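Side-chain contacts in hypothetical glycoside hydrolase (Parabacteroides distasonis, PDB 3TAW), which is of unknown function but belongs among the glycoside-hydrolase-like proteins built as a five-bladed beta-propeller: residues F17-G22 with P307-E312; L336-A341 with A346-D351; D49-A54 with S314-A319; S242-C247 with N279-G284. One frame throughout, in Å; residues are numbered along the deposited sequence. Where two conformers were deposited one is given.

Contact 1 of 4, residues F17-G22 with P307-E312; sequences FERPTG and PTDDFE
Arg19 and Glu312 reach from opposite directions and join in a bidentate salt bridge, a worked case of a charged pair tying an N-terminal loop to a short helix. The guanidinium offers its NE side. The bond from Arg19 NE to Glu312 OE2 is 3.0 Å long and nearly straight (162°); it runs close to the guanidinium plane and uses the syn lone pair. From Arg19 NH2 to Glu312 OE1 the distance is 2.9 Å, but this bond is more bent (142°) and tilted from the guanidinium plane, in keeping with the 52° between the two flat groups. An arginine chain extended from CG to NE carries the group across.

Further hydrogen bonds fix the carboxylate from its own side. Glu312 OE1 also accepts the backbone N of Thr308 at 2.8 Å, nearly in line with its C-O bond, and the N of Asp309 at 3.1 Å, from above the carboxylate plane. Three donors thus grip one oxygen, which should stabilise the charged form.

Two looser contacts flank the guanidinium. Thr308 lies over one face, with CB 3.7 Å above the plane; its OG1 is instead bonded to the carbonyl of Gln306. Asp309 OD2 stands 4.1 Å from Arg19 NE, an opposite charge beyond a salt bridge.

Strand 333-340 runs alongside this pair: Tyr338 OH bonds Glu312 OE2, while Arg19 packs on the Tyr338 side chain. Glu18 pairs through its backbone with Val349 of strand 344-350, and Glu312 touches Val322 of strand 322-330, so the loop and helix 310-313 meet beside all three strands of one sheet.

Contact 2 of 4, residues L336-A341 with A346-D351; sequences LYYGCA and AVAVSD
Tyr338 lays one face of its ring over the methyl of Ala346, a CH-pi contact with CB 3.8 Å from the ring centroid. The setting is a beta hairpin of strands 333-340 and 344-350, part of an antiparallel sheet that forms one blade of the propeller. Placing CG between the backbone N and the carbonyl carbon (chi1 59°) swings the tyrosine toward the partner strand, so that the ring spans more than one residue: its CE1 atom also approaches the methyl of Ala348, 4.1 Å from CB.

The register is plain. Leu336 faces Ala348 and Tyr338 faces Ala346 as hydrogen-bonded pairs, whereas Tyr337 and Val347 between them form a non-hydrogen-bonded pair. Four backbone bonds hold the ladder, among them Leu336 N to Ala348 O at 2.9 Å and Ala346 N to Tyr338 O at 3.0 Å. Around the non-hydrogen-bonded pair the alpha carbons come closer, and Val347 CA donates a CA-H...O contact to Leu336 O at 3.3 Å.

On the sheet face opposite Tyr338, Tyr337 and Val347 lie side by side and point the same way. Val347 CG2 sits 3.3 Å from Tyr337 CE1, a tight apolar touch at an oblique angle to the ring. The hydroxyl of Tyr337 goes on to bond the carbonyl of Gly91, and its ring packs on Pro53 and Ala55 of strand 49-58, joining this blade to the next. Ala346 and Ala348 thus lie against the Tyr338 ring on one face, while valine and tyrosine share the other. At the turn end of the ladder, Cys340 SG also touches the Ala346 methyl, 3.4 Å from CB.

Contact 3 of 4, residues D49-A54 with S314-A319; sequences DTFNPA and SGQYPA
The carboxylate of Asp49 and the amide of Gln316 lie nearly parallel, their planes 16° apart, with the amide nitrogen placed over one carboxylate face; the Phe51 ring stands across that amide, its plane turned 75° from it. Gln316 NE2 approaches the ring obliquely, 3.8 Å from Phe51 CZ, while the backbone carbon of Asp49 lies at the ring's edge. Here strand 49-58, at one margin of its antiparallel sheet in the beta-propeller, meets the loop that leads from helix 310-313 into strand 322-330. Asn52, where the strand turns a corner, donates through ND2 to an unknown ligand, so the contact may border a pocket.

The layered arrangement explains why closeness does not make a bond. Gln316 NE2 is 3.5 Å from Asp49 OD2, yet the oxygen lies off the amide plane, away from the directions in which the N-H groups point. Those hydrogens serve other acceptors, the carbonyl of Asp342 and Glu69 OE1. The extended glutamine chain, with CG anti to the backbone N (chi1 176°), carries the amide into this place, and its CB passes 3.9 Å from Asp49 OD1.

Asp49 is likewise satisfied from outside. Its OD2 forms a salt bridge with Arg79, and its OD1 accepts a hydrogen bond involving Ser343 OG, which also accepts from the backbone N of Gln316. Ser343 thus ties Asp49 to the backbone of Gln316, while Asp342 helps hold the amide. Of the Gln316 atoms, NE2 comes nearest to Asp49 CG, at 3.6 Å.

Contact 4 of 4, residues S242-C247 with N279-G284; sequences SQLTEC and NSYCAG
Tyr281 OH and Glu246 OE1 share one water, which accepts from the phenol at 2.6 Å and donates to the carboxylate oxygen at 2.6 Å. The direct approach is looser: Glu246 OE1 lies at the ring edge, near its plane, 3.9 Å from Tyr281 CE2. The other carboxylate oxygen, OE2, bonds Ser178 OG, so both ends of the group are occupied.

Leu244 supplies the apolar part. Its CD1 methyl comes obliquely to the phenol, 3.2 Å from Tyr281 OH and 3.8 Å from Tyr281 CZ, a snug fit. The ring is further placed by an edge-to-face contact with Tyr317, and an unknown ligand is bound close by.

A second water joins Gln243 and Asn279, accepting from Gln243 NE2 at 3.0 Å and donating to Asn279 OD1. The two amide planes are 70° apart, and NE2 and OD1 are 4.1 Å from each other. Gln243 is also held outside the segments, OE1 by Lys265 NZ and NE2 by Glu267 OE1.

Strands 244-254 and 281-288 are thus bridged across strand 257-265, with which each pairs antiparallel in the propeller sheet. Gln243 and Leu244 together face Lys265 of that middle strand, a classic beta bulge.

Overall arrangement
Contact 2 is fully buried and is the one backbone ladder of the four, while contacts 1, 3 and 4 rely on side chains. Contacts 1 and 2 involve the same sheet, the first fastening a loop and a helix along its flank by charge, the second joining two of its strands by hydrogen bonds and apolar rings. Contact 3, also buried, is polar but satisfied by partners beyond its own segments; contact 4, partly buried, uses water. Residues 314-319 lie between these places, linked through Tyr317 to Ala341 of contact 2 and to Asn279 of contact 4. Contacts 3 and 4 each lie near bound unknown ligand.

Contact 1 of 4, residues F17-G22 with P307-E312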
loop_
_atom_site.group_PDB
_atom_site.type_symbol
_atom_site.label_atom_id
_atom_site.label_comp_id
_atom_site.label_asym_id
_atom_site.label_seq_id
_atom_site.Cartn_x
_atom_site.Cartn_y
_atom_site.Cartn_z
ATOM N N PHE A 17 18.316 -0.957 1.475
ATOM C CA PHE A 17 17.524 -0.795 2.693
ATOM C C PHE A 17 18.123 -1.556 3.870
ATOM O O PHE A 17 18.609 -2.682 3.714
ATOM C CB PHE A 17 16.073 -1.219 2.478
ATOM C CG PHE A 17 15.271 -0.203 1.748
ATOM C CD1 PHE A 17 14.901 0.971 2.379
ATOM C CD2 PHE A 17 14.921 -0.393 0.414
ATOM C CE1 PHE A 17 14.159 1.933 1.707
ATOM C CE2 PHE A 17 14.186 0.555 -0.264
ATOM C CZ PHE A 17 13.802 1.729 0.374
ATOM N N GLU A 18 18.103 -0.916 5.033
ATOM C CA GLU A 18 18.565 -1.535 6.270
ATOM C C GLU A 18 17.594 -1.169 7.378
ATOM O O GLU A 18 17.183 -0.019 7.501
ATOM C CB GLU A 18 19.954 -1.034 6.661
ATOM C CG GLU A 18 20.965 -1.102 5.546
ATOM C CD GLU A 18 22.385 -0.852 6.007
ATOM O OE1 GLU A 18 22.597 -0.451 7.171
ATOM O OE2 GLU A 18 23.298 -1.083 5.192
ATOM N N ARG A 19 17.220 -2.158 8.176
ATOM C CA ARG A 19 16.468 -1.900 9.403
ATOM C C ARG A 19 17.383 -1.190 10.397
ATOM O O ARG A 19 18.443 -1.706 10.718
ATOM C CB ARG A 19 16.021 -3.221 10.030
ATOM C CG ARG A 19 15.097 -4.057 9.163
ATOM C CD ARG A 19 15.100 -5.511 9.625
ATOM N NE ARG A 19 14.136 -6.350 8.911
ATOM C CZ ARG A 19 14.346 -6.874 7.708
ATOM N NH1 ARG A 19 15.487 -6.660 7.058
ATOM N NH2 ARG A 19 13.424 -7.634 7.138
ATOM N N PRO A 20 16.992 -0.012 10.902
ATOM C CA PRO A 20 17.874 0.615 11.905
ATOM C C PRO A 20 17.960 -0.259 13.126
ATOM O O PRO A 20 16.940 -0.792 13.570
ATOM C CB PRO A 20 17.159 1.941 12.231
ATOM C CG PRO A 20 16.253 2.176 11.044
ATOM C CD PRO A 20 15.791 0.803 10.636
ATOM N N THR A 21 19.166 -0.404 13.674
ATOM C CA THR A 21 19.417 -1.381 14.733
ATOM C C THR A 21 18.491 -1.185 15.940
ATOM O O THR A 21 18.436 -0.104 16.532
ATOM C CB THR A 21 20.898 -1.332 15.188
ATOM O OG1 THR A 21 21.770 -1.402 14.032
ATOM C CG2 THR A 21 21.217 -2.495 16.143
ATOM N N GLY A 22 17.751 -2.239 16.279
ATOM C CA GLY A 22 16.952 -2.277 17.500
ATOM C C GLY A 22 15.688 -1.447 17.579
ATOM O O GLY A 22 15.044 -1.466 18.620
ATOM N N PRO A 307 11.052 -11.470 5.464
ATOM C CA PRO A 307 10.907 -11.600 6.923
ATOM C C PRO A 307 12.189 -12.121 7.572
ATOM O O PRO A 307 12.744 -13.150 7.149
ATOM C CB PRO A 307 9.751 -12.569 7.076
ATOM C CG PRO A 307 8.939 -12.369 5.850
ATOM C CD PRO A 307 9.961 -12.168 4.754
ATOM N N THR A 308 12.646 -11.399 8.590
ATOM C CA THR A 308 13.932 -11.661 9.234
ATOM C C THR A 308 13.780 -11.682 10.744
ATOM O O THR A 308 14.140 -12.674 11.387
ATOM C CB THR A 308 14.955 -10.613 8.806
ATOM O OG1 THR A 308 15.038 -10.621 7.360
ATOM C CG2 THR A 308 16.338 -10.892 9.422
ATOM N N ASP A 309 13.244 -10.605 11.313
ATOM C CA ASP A 309 12.945 -10.578 12.748
ATOM C C ASP A 309 11.712 -11.437 13.069
ATOM O O ASP A 309 10.862 -11.659 12.213
ATOM C CB ASP A 309 12.776 -9.135 13.241
ATOM C CG ASP A 309 14.079 -8.369 13.214
ATOM O OD1 ASP A 309 15.112 -9.013 13.483
ATOM O OD2 ASP A 309 14.093 -7.151 12.904
ATOM N N ASP A 310 11.623 -11.919 14.306
ATOM C CA ASP A 310 10.555 -12.862 14.664
ATOM C C ASP A 310 9.140 -12.288 14.479
ATOM O O ASP A 310 8.213 -13.013 14.100
ATOM C CB ASP A 310 10.760 -13.446 16.082
ATOM C CG ASP A 310 10.783 -12.384 17.197
ATOM O OD1 ASP A 310 10.820 -11.172 16.933
ATOM O OD2 ASP A 310 10.763 -12.792 18.377
ATOM N N PHE A 311 8.976 -10.987 14.702
ATOM C CA PHE A 311 7.666 -10.344 14.523
ATOM C C PHE A 311 7.294 -10.057 13.058
ATOM O O PHE A 311 6.170 -9.643 12.773
ATOM C CB PHE A 311 7.607 -9.054 15.349
ATOM C CG PHE A 311 8.718 -8.101 15.057
ATOM C CD1 PHE A 311 8.630 -7.231 13.972
ATOM C CD2 PHE A 311 9.830 -8.036 15.870
ATOM C CE1 PHE A 311 9.635 -6.337 13.689
ATOM C CE2 PHE A 311 10.867 -7.120 15.585
ATOM C CZ PHE A 311 10.756 -6.275 14.491
ATOM N N GLU A 312 8.254 -10.265 12.149
ATOM C CA GLU A 312 8.018 -10.297 10.699
ATOM C C GLU A 312 7.694 -11.706 10.205
ATOM O O GLU A 312 6.881 -11.875 9.291
ATOM C CB GLU A 312 9.247 -9.774 9.933
ATOM C CG GLU A 312 9.636 -8.347 10.251
ATOM C CD GLU A 312 10.987 -7.928 9.717
ATOM O OE1 GLU A 312 11.791 -8.793 9.285
ATOM O OE2 GLU A 312 11.261 -6.705 9.710
#

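Contact 2 of 4, residues L336-A341 with A346-D351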
loop_
_atom_site.group_PDB
_atom_site.type_symbol
_atom_site.label_atom_id
_atom_site.label_comp_id
_atom_site.label_asym_id
_atom_site.label_seq_id
_atom_site.Cartn_x
_atom_site.Cartn_y
_atom_site.Cartn_z
ATOM N N LEU A 336 11.075 3.437 4.197
ATOM C CA LEU A 336 10.136 2.424 3.707
ATOM C C LEU A 336 9.390 1.812 4.890
ATOM O O LEU A 336 10.021 1.293 5.794
ATOM C CB LEU A 336 10.916 1.320 2.977
ATOM C CG LEU A 336 10.113 0.134 2.465
ATOM C CD1 LEU A 336 9.160 0.576 1.329
ATOM C CD2 LEU A 336 11.028 -1.010 2.034
ATOM N N TYR A 337 8.054 1.938 4.892
ATOM C CA TYR A 337 7.194 1.456 5.972
ATOM C C TYR A 337 6.444 0.225 5.489
ATOM O O TYR A 337 5.883 0.229 4.390
ATOM C CB TYR A 337 6.234 2.554 6.452
ATOM C CG TYR A 337 7.040 3.672 7.074
ATOM C CD1 TYR A 337 7.524 3.568 8.380
ATOM C CD2 TYR A 337 7.430 4.773 6.323
ATOM C CE1 TYR A 337 8.325 4.563 8.926
ATOM C CE2 TYR A 337 8.251 5.774 6.863
ATOM C CZ TYR A 337 8.688 5.669 8.168
ATOM O OH TYR A 337 9.520 6.656 8.669
ATOM N N TYR A 338 6.479 -0.824 6.304
ATOM C CA TYR A 338 5.897 -2.076 5.916
ATOM C C TYR A 338 5.179 -2.766 7.067
ATOM O O TYR A 338 5.513 -2.572 8.256
ATOM C CB TYR A 338 6.971 -2.982 5.285
ATOM C CG TYR A 338 8.177 -3.316 6.148
ATOM C CD1 TYR A 338 9.291 -2.488 6.180
ATOM C CD2 TYR A 338 8.219 -4.489 6.884
ATOM C CE1 TYR A 338 10.396 -2.791 6.945
ATOM C CE2 TYR A 338 9.322 -4.817 7.659
ATOM C CZ TYR A 338 10.408 -3.972 7.673
ATOM O OH TYR A 338 11.512 -4.275 8.424
ATOM N N GLY A 339 4.196 -3.581 6.712
ATOM C CA GLY A 339 3.482 -4.399 7.684
ATOM C C GLY A 339 4.345 -5.605 8.038
ATOM O O GLY A 339 5.037 -6.156 7.172
ATOM N N CYS A 340 4.286 -6.023 9.295
ATOM C CA CYS A 340 5.029 -7.203 9.795
ATOM C C CYS A 340 4.048 -8.273 10.209
ATOM O O CYS A 340 3.393 -8.152 11.256
ATOM C CB CYS A 340 5.889 -6.837 10.991
ATOM S SG CYS A 340 7.116 -5.537 10.662
ATOM N N ALA A 341 3.902 -9.293 9.360
ATOM C CA ALA A 341 3.026 -10.443 9.636
ATOM C C ALA A 341 1.598 -10.041 10.053
ATOM O O ALA A 341 0.986 -10.688 10.911
ATOM C CB ALA A 341 3.688 -11.392 10.686
ATOM N N ALA A 346 6.950 -1.674 10.694
ATOM C CA ALA A 346 8.405 -1.502 10.755
ATOM C C ALA A 346 8.901 -0.548 9.662
ATOM O O ALA A 346 8.155 -0.229 8.721
ATOM C CB ALA A 346 9.138 -2.865 10.661
ATOM N N VAL A 347 10.130 -0.052 9.860
ATOM C CA VAL A 347 10.809 0.852 8.936
ATOM C C VAL A 347 12.160 0.264 8.482
ATOM O O VAL A 347 12.864 -0.392 9.247
ATOM C CB VAL A 347 11.000 2.271 9.544
ATOM C CG1 VAL A 347 12.010 2.279 10.709
ATOM C CG2 VAL A 347 11.379 3.278 8.453
ATOM N N ALA A 348 12.500 0.498 7.224
ATOM C CA ALA A 348 13.856 0.283 6.721
ATOM C C ALA A 348 14.265 1.565 5.971
ATOM O O ALA A 348 13.417 2.286 5.422
ATOM C CB ALA A 348 13.934 -0.968 5.802
ATOM N N VAL A 349 15.562 1.846 5.962
ATOM C CA VAL A 349 16.076 3.135 5.481
ATOM C C VAL A 349 17.147 2.867 4.452
ATOM O O VAL A 349 17.921 1.921 4.594
ATOM C CB VAL A 349 16.595 3.999 6.652
ATOM C CG1 VAL A 349 17.019 5.399 6.179
ATOM C CG2 VAL A 349 15.512 4.127 7.720
ATOM N N SER A 350 17.135 3.640 3.369
ATOM C CA SER A 350 18.177 3.558 2.341
ATOM C C SER A 350 18.714 4.937 1.958
ATOM O O SER A 350 17.982 5.925 1.967
ATOM C CB SER A 350 17.621 2.912 1.079
ATOM O OG SER A 350 18.615 2.892 0.053
ATOM N N ASP A 351 19.992 4.950 1.589
ATOM C CA ASP A 351 20.692 6.153 1.166
ATOM C C ASP A 351 20.782 6.232 -0.364
ATOM O O ASP A 351 21.299 7.213 -0.901
ATOM C CB ASP A 351 22.097 6.165 1.772
ATOM C CG ASP A 351 22.088 6.446 3.272
ATOM O OD1 ASP A 351 21.445 7.418 3.701
ATOM O OD2 ASP A 351 22.735 5.705 4.027
#

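Contact 3 of 4, residues D49-A54 with S314-A319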
loop_
_atom_site.group_PDB
_atom_site.type_symbol
_atom_site.label_atom_id
_atom_site.label_comp_id
_atom_site.label_asym_id
_atom_site.label_seq_id
_atom_site.Cartn_x
_atom_site.Cartn_y
_atom_site.Cartn_z
ATOM N N ASP A 49 -3.955 -5.272 16.279
ATOM C CA ASP A 49 -2.856 -5.290 15.294
ATOM C C ASP A 49 -2.760 -3.924 14.618
ATOM O O ASP A 49 -3.771 -3.298 14.374
ATOM C CB ASP A 49 -3.102 -6.373 14.252
ATOM C CG ASP A 49 -3.078 -7.790 14.844
ATOM O OD1 ASP A 49 -1.974 -8.308 15.093
ATOM O OD2 ASP A 49 -4.173 -8.382 15.055
ATOM N N THR A 50 -1.543 -3.482 14.323
ATOM C CA THR A 50 -1.283 -2.194 13.676
ATOM C C THR A 50 -0.252 -2.466 12.590
ATOM O O THR A 50 0.902 -2.778 12.898
ATOM C CB THR A 50 -0.731 -1.146 14.671
ATOM O OG1 THR A 50 0.385 -1.693 15.393
ATOM C CG2 THR A 50 -1.832 -0.703 15.641
ATOM N N PHE A 51 -0.663 -2.356 11.322
ATOM C CA PHE A 51 0.177 -2.870 10.239
ATOM C C PHE A 51 -0.078 -2.109 8.936
ATOM O O PHE A 51 -0.462 -0.943 9.011
ATOM C CB PHE A 51 0.007 -4.421 10.139
ATOM C CG PHE A 51 -1.421 -4.915 9.897
ATOM C CD1 PHE A 51 -2.412 -4.831 10.899
ATOM C CD2 PHE A 51 -1.743 -5.578 8.724
ATOM C CE1 PHE A 51 -3.684 -5.308 10.680
ATOM C CE2 PHE A 51 -3.030 -6.090 8.504
ATOM C CZ PHE A 51 -4.002 -5.962 9.477
ATOM N N ASN A 52 0.269 -2.722 7.795
ATOM C CA ASN A 52 0.011 -2.234 6.414
ATOM C C ASN A 52 -0.214 -0.735 6.308
ATOM O O ASN A 52 -1.352 -0.274 6.192
ATOM C CB ASN A 52 -1.131 -3.026 5.787
ATOM C CG ASN A 52 -0.768 -4.479 5.584
ATOM O OD1 ASN A 52 0.332 -4.883 5.974
ATOM N ND2 ASN A 52 -1.674 -5.275 4.991
ATOM N N PRO A 53 0.875 0.024 6.344
ATOM C CA PRO A 53 0.773 1.476 6.508
ATOM C C PRO A 53 0.971 2.273 5.219
ATOM O O PRO A 53 1.769 1.885 4.360
ATOM C CB PRO A 53 1.938 1.764 7.444
ATOM C CG PRO A 53 3.013 0.809 6.955
ATOM C CD PRO A 53 2.248 -0.458 6.622
ATOM N N ALA A 54 0.287 3.401 5.127
ATOM C CA ALA A 54 0.626 4.420 4.145
ATOM C C ALA A 54 1.589 5.402 4.785
ATOM O O ALA A 54 1.654 5.487 6.013
ATOM C CB ALA A 54 -0.597 5.151 3.701
ATOM N N SER A 314 6.210 -14.255 11.768
ATOM C CA SER A 314 4.926 -14.805 12.197
ATOM C C SER A 314 4.148 -13.792 13.040
ATOM O O SER A 314 4.729 -13.026 13.796
ATOM C CB SER A 314 5.146 -16.107 12.974
ATOM O OG SER A 314 3.924 -16.777 13.255
ATOM N N GLY A 315 2.831 -13.786 12.882
ATOM C CA GLY A 315 1.955 -12.911 13.649
ATOM C C GLY A 315 0.533 -13.248 13.277
ATOM O O GLY A 315 0.209 -14.430 13.084
ATOM N N GLN A 316 -0.311 -12.231 13.124
ATOM C CA GLN A 316 -1.688 -12.471 12.715
ATOM C C GLN A 316 -1.717 -13.299 11.424
ATOM O O GLN A 316 -2.573 -14.166 11.244
ATOM C CB GLN A 316 -2.481 -11.172 12.523
ATOM C CG GLN A 316 -3.896 -11.482 12.001
ATOM C CD GLN A 316 -4.827 -10.291 11.777
ATOM O OE1 GLN A 316 -6.044 -10.510 11.667
ATOM N NE2 GLN A 316 -4.294 -9.065 11.660
ATOM N N TYR A 317 -0.781 -13.002 10.531
ATOM C CA TYR A 317 -0.520 -13.826 9.364
ATOM C C TYR A 317 0.604 -14.780 9.739
ATOM O O TYR A 317 1.739 -14.355 9.932
ATOM C CB TYR A 317 -0.125 -12.967 8.165
ATOM C CG TYR A 317 0.033 -13.797 6.908
ATOM C CD1 TYR A 317 -1.079 -14.370 6.293
ATOM C CD2 TYR A 317 1.286 -14.073 6.390
ATOM C CE1 TYR A 317 -0.944 -15.190 5.179
ATOM C CE2 TYR A 317 1.437 -14.866 5.256
ATOM C CZ TYR A 317 0.319 -15.409 4.652
ATOM O OH TYR A 317 0.465 -16.188 3.532
ATOM N N PRO A 318 0.289 -16.075 9.861
ATOM C CA PRO A 318 1.291 -16.966 10.443
ATOM C C PRO A 318 2.567 -17.226 9.640
ATOM O O PRO A 318 3.588 -17.531 10.250
ATOM C CB PRO A 318 0.532 -18.289 10.675
ATOM C CG PRO A 318 -0.806 -18.135 10.045
ATOM C CD PRO A 318 -1.042 -16.703 9.716
ATOM N N ALA A 319 2.520 -17.124 8.307
ATOM C CA ALA A 319 3.678 -17.463 7.465
ATOM C C ALA A 319 4.645 -16.294 7.293
ATOM O O ALA A 319 5.715 -16.462 6.735
ATOM C CB ALA A 319 3.216 -17.957 6.084
#

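Contact 4 of 4, residues S242-C247 with N279-G284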
loop_
_atom_site.group_PDB
_atom_site.type_symbol
_atom_site.label_atom_id
_atom_site.label_comp_id
_atom_site.label_asym_id
_atom_site.label_seq_id
_atom_site.Cartn_x
_atom_site.Cartn_y
_atom_site.Cartn_z
ATOM N N SER A 242 5.219 -16.255 -6.525
ATOM C CA SER A 242 4.700 -17.406 -7.247
ATOM C C SER A 242 3.221 -17.669 -6.987
ATOM O O SER A 242 2.601 -18.460 -7.714
ATOM C CB SER A 242 5.546 -18.648 -6.903
ATOM O OG SER A 242 5.898 -18.701 -5.510
ATOM N N GLN A 243 2.645 -17.034 -5.960
ATOM C CA GLN A 243 1.201 -17.100 -5.739
ATOM C C GLN A 243 0.491 -15.771 -5.912
ATOM O O GLN A 243 -0.635 -15.737 -6.416
ATOM C CB GLN A 243 0.863 -17.691 -4.363
ATOM C CG GLN A 243 -0.631 -17.990 -4.224
ATOM C CD GLN A 243 -0.991 -18.624 -2.889
ATOM O OE1 GLN A 243 -1.773 -18.066 -2.114
ATOM N NE2 GLN A 243 -0.432 -19.784 -2.619
ATOM N N LEU A 244 1.125 -14.692 -5.453
ATOM C CA LEU A 244 0.558 -13.336 -5.580
ATOM C C LEU A 244 1.635 -12.351 -5.981
ATOM O O LEU A 244 2.809 -12.538 -5.658
ATOM C CB LEU A 244 -0.091 -12.853 -4.269
ATOM C CG LEU A 244 -1.209 -13.692 -3.648
ATOM C CD1 LEU A 244 -1.516 -13.164 -2.231
ATOM C CD2 LEU A 244 -2.461 -13.749 -4.537
ATOM N N THR A 245 1.205 -11.311 -6.694
ATOM C CA THR A 245 2.034 -10.131 -7.027
ATOM C C THR A 245 1.214 -8.875 -6.682
ATOM O O THR A 245 0.419 -8.379 -7.494
ATOM C CB THR A 245 2.425 -10.085 -8.510
ATOM O OG1 THR A 245 1.247 -10.184 -9.317
ATOM C CG2 THR A 245 3.378 -11.232 -8.863
ATOM N N GLU A 246 1.381 -8.396 -5.454
ATOM C CA GLU A 246 0.485 -7.385 -4.896
ATOM C C GLU A 246 1.197 -6.037 -4.778
ATOM O O GLU A 246 2.223 -5.899 -4.076
ATOM C CB GLU A 246 -0.060 -7.833 -3.535
ATOM C CG GLU A 246 -1.054 -6.874 -2.932
ATOM C CD GLU A 246 -1.895 -7.484 -1.832
ATOM O OE1 GLU A 246 -1.470 -8.525 -1.276
ATOM O OE2 GLU A 246 -2.984 -6.932 -1.553
ATOM N N CYS A 247 0.647 -5.036 -5.455
ATOM C CA CYS A 247 1.272 -3.730 -5.509
ATOM C C CYS A 247 1.533 -3.166 -4.106
ATOM O O CYS A 247 0.780 -3.409 -3.179
ATOM C CB CYS A 247 0.415 -2.775 -6.321
ATOM S SG CYS A 247 0.322 -3.224 -8.051
ATOM N N ASN A 279 4.439 -19.672 1.726
ATOM C CA ASN A 279 3.349 -18.724 1.978
ATOM C C ASN A 279 3.778 -17.348 2.489
ATOM O O ASN A 279 2.941 -16.504 2.765
ATOM C CB ASN A 279 2.293 -19.342 2.906
ATOM C CG ASN A 279 1.564 -20.503 2.267
ATOM O OD1 ASN A 279 1.125 -20.411 1.111
ATOM N ND2 ASN A 279 1.402 -21.617 3.026
ATOM N N SER A 280 5.081 -17.106 2.602
ATOM C CA SER A 280 5.531 -15.807 3.122
ATOM C C SER A 280 5.425 -14.744 2.048
ATOM O O SER A 280 5.498 -15.053 0.853
ATOM C CB SER A 280 6.956 -15.890 3.677
ATOM O OG SER A 280 7.936 -16.074 2.659
ATOM N N TYR A 281 5.262 -13.492 2.481
ATOM C CA TYR A 281 5.312 -12.344 1.574
ATOM C C TYR A 281 6.671 -11.657 1.696
ATOM O O TYR A 281 7.024 -11.126 2.774
ATOM C CB TYR A 281 4.215 -11.339 1.903
ATOM C CG TYR A 281 2.774 -11.698 1.588
ATOM C CD1 TYR A 281 2.118 -12.725 2.255
ATOM C CD2 TYR A 281 2.031 -10.927 0.702
ATOM C CE1 TYR A 281 0.774 -13.017 2.005
ATOM C CE2 TYR A 281 0.702 -11.204 0.444
ATOM C CZ TYR A 281 0.065 -12.228 1.109
ATOM O OH TYR A 281 -1.256 -12.478 0.868
ATOM N N CYS A 282 7.425 -11.656 0.597
ATOM C CA CYS A 282 8.715 -10.984 0.499
ATOM C C CYS A 282 8.580 -9.947 -0.599
ATOM O O CYS A 282 7.863 -10.171 -1.555
ATOM C CB CYS A 282 9.808 -11.972 0.128
ATOM S SG CYS A 282 9.971 -13.372 1.275
ATOM N N ALA A 283 9.290 -8.832 -0.470
ATOM C CA ALA A 283 9.062 -7.714 -1.357
ATOM C C ALA A 283 9.984 -7.727 -2.573
ATOM O O ALA A 283 11.171 -7.941 -2.441
ATOM C CB ALA A 283 9.210 -6.380 -0.559
ATOM N N GLY A 284 9.408 -7.446 -3.740
ATOM C CA GLY A 284 10.142 -7.368 -5.005
ATOM C C GLY A 284 10.009 -6.004 -5.665
ATOM O O GLY A 284 9.395 -5.084 -5.126
HETATM O O HOH W 1 -1.002 -21.186 -0.047
HETATM O O HOH W 2 -2.630 -10.426 0.043
#